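Local atomic coordinates of Slr1951 protein (Synechocystis sp., PDB entry 3HX1), a protein that is of unknown function but contains an FHA domain, a fold that in relatives recognises phosphothreonine, and so probably mediates protein-protein binding. Residues H94-Q97 and T98-I102. Residues are numbered along the deposited sequence; the frame is centred on the assembly and turned at random.
Sequences HIIQ and TGDEI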
loop_
_atom_site.group_PDB
_atom_site.type_symbol
_atom_site.label_atom_id
_atom_site.label_comp_id
_atom_site.label_asym_id
_atom_site.label_seq_id
_atom_site.Cartn_x
_atom_site.Cartn_y
_atom_site.Cartn_z
ATOM N N HIS A 94 -0.029 -9.596 -3.768
ATOM C CA HIS A 94 0.090 -9.231 -5.168
ATOM C C HIS A 94 1.458 -8.624 -5.427
ATOM O O HIS A 94 1.921 -7.778 -4.657
ATOM C CB HIS A 94 -1.007 -8.209 -5.483
ATOM C CG HIS A 94 -0.992 -7.687 -6.887
ATOM N ND1 HIS A 94 -1.602 -8.347 -7.937
ATOM C CD2 HIS A 94 -0.499 -6.537 -7.404
ATOM C CE1 HIS A 94 -1.487 -7.621 -9.034
ATOM N NE2 HIS A 94 -0.823 -6.517 -8.739
ATOM N N ILE A 95 2.116 -9.071 -6.490
ATOM C CA ILE A 95 3.415 -8.512 -6.839
ATOM C C ILE A 95 3.087 -7.237 -7.597
ATOM O O ILE A 95 2.632 -7.277 -8.746
ATOM C CB ILE A 95 4.241 -9.474 -7.717
ATOM C CG1 ILE A 95 4.584 -10.728 -6.899
ATOM C CG2 ILE A 95 5.519 -8.777 -8.203
ATOM C CD1 ILE A 95 5.597 -11.647 -7.556
ATOM N N ILE A 96 3.303 -6.106 -6.930
ATOM C CA ILE A 96 2.994 -4.796 -7.483
ATOM C C ILE A 96 3.717 -4.418 -8.765
ATOM O O ILE A 96 4.944 -4.291 -8.799
ATOM C CB ILE A 96 3.246 -3.703 -6.447
ATOM C CG1 ILE A 96 2.677 -4.138 -5.098
ATOM C CG2 ILE A 96 2.587 -2.407 -6.894
ATOM C CD1 ILE A 96 2.878 -3.133 -3.992
ATOM N N GLN A 97 2.921 -4.224 -9.812
ATOM C CA GLN A 97 3.405 -3.839 -11.130
ATOM C C GLN A 97 3.207 -2.332 -11.311
ATOM O O GLN A 97 2.219 -1.767 -10.837
ATOM C CB GLN A 97 2.616 -4.583 -12.207
ATOM C CG GLN A 97 2.542 -6.093 -12.017
ATOM C CD GLN A 97 3.907 -6.757 -12.026
ATOM O OE1 GLN A 97 4.771 -6.418 -12.839
ATOM N NE2 GLN A 97 4.102 -7.720 -11.129
ATOM N N THR A 98 4.135 -1.678 -12.002
ATOM C CA THR A 98 4.019 -0.242 -12.218
ATOM C C THR A 98 2.735 0.086 -12.971
ATOM O O THR A 98 2.510 -0.394 -14.084
ATOM C CB THR A 98 5.227 0.308 -13.008
ATOM O OG1 THR A 98 5.129 1.733 -13.104
ATOM C CG2 THR A 98 5.268 -0.282 -14.403
ATOM N N GLY A 99 1.892 0.900 -12.349
ATOM C CA GLY A 99 0.639 1.288 -12.964
ATOM C C GLY A 99 -0.536 0.725 -12.198
ATOM O O GLY A 99 -1.689 1.011 -12.516
ATOM N N ASP A 100 -0.247 -0.093 -11.190
ATOM C CA ASP A 100 -1.298 -0.698 -10.372
ATOM C C ASP A 100 -1.911 0.273 -9.371
ATOM O O ASP A 100 -1.220 1.122 -8.806
ATOM C CB ASP A 100 -0.761 -1.904 -9.594
ATOM C CG ASP A 100 -0.566 -3.120 -10.462
ATOM O OD1 ASP A 100 -1.325 -3.266 -11.449
ATOM O OD2 ASP A 100 0.331 -3.933 -10.145
ATOM N N GLU A 101 -3.213 0.141 -9.158
ATOM C CA GLU A 101 -3.915 0.976 -8.198
ATOM C C GLU A 101 -4.568 0.064 -7.175
ATOM O O GLU A 101 -5.569 -0.589 -7.471
ATOM C CB GLU A 101 -5.006 1.802 -8.868
ATOM C CG GLU A 101 -5.849 2.569 -7.858
ATOM C CD GLU A 101 -7.220 2.941 -8.389
ATOM O OE1 GLU A 101 -7.953 2.028 -8.834
ATOM O OE2 GLU A 101 -7.565 4.143 -8.354
ATOM N N ILE A 102 -4.005 0.010 -5.975
ATOM C CA ILE A 102 -4.579 -0.834 -4.947
ATOM C C ILE A 102 -5.613 -0.057 -4.147
ATOM O O ILE A 102 -5.267 0.731 -3.270
ATOM C CB ILE A 102 -3.511 -1.379 -3.987
ATOM C CG1 ILE A 102 -2.547 -2.301 -4.736
ATOM C CG2 ILE A 102 -4.176 -2.157 -2.872
ATOM C CD1 ILE A 102 -1.208 -1.687 -5.020
#
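Thr-98 and Gly-99 fill the two middle places of a type II beta turn that starts at Gln-97 and ends at Asp-100. Thr-98 CB touches 94-97 at the carbonyl carbon of Gln-97, 3.7 Å away, and its OG1, anti to the backbone N (chi1 -175°), bonds instead with the backbone N of Tyr-114. Gly-99 has a positive phi, at which a side chain would collide with the carbonyl oxygen of Thr-98, which explains the glycine. Asp-100 closes the turn, its backbone N donating to Gln-97 O at 3.0 Å. From the same residue the carboxylate points back toward 94-97, and OD2 accepts two hydrogen bonds, one donor on each side of the carboxylate plane. The backbone N of Gln-97 donates from the anti side, tilted out of that plane, at 2.6 Å from OD2. His-94 NE2 donates to OD2 over 3.2 Å and nearly straight (N-H...O 159°); OD2 lies at the ring edge, in the ring plane, whereas the NE2 stands well above the carboxylate plane. With CG anti to its backbone N (chi1 178°), His-94 extends its ring toward this oxygen. Replacing Asp-100 with alanine removes OD2 and is likely to leave the Gln-97 N-H and the imidazole without their shared acceptor, the ring freer to turn. Ile-102 adds an apolar contact, its CD1 lying 4.3 Å from Ile-96 CG2, while its side chain also touches Leu-84, Ile-86 and Val-110. The turn thus connects strand 93-95, in one sheet of the FHA beta sandwich, to strand 101-103 in the other. Chemically, one carboxylate oxygen ties a side chain of the incoming strand and a backbone amide to the closing residue of the turn, and its negative charge would be expected to favour a protonated imidazole.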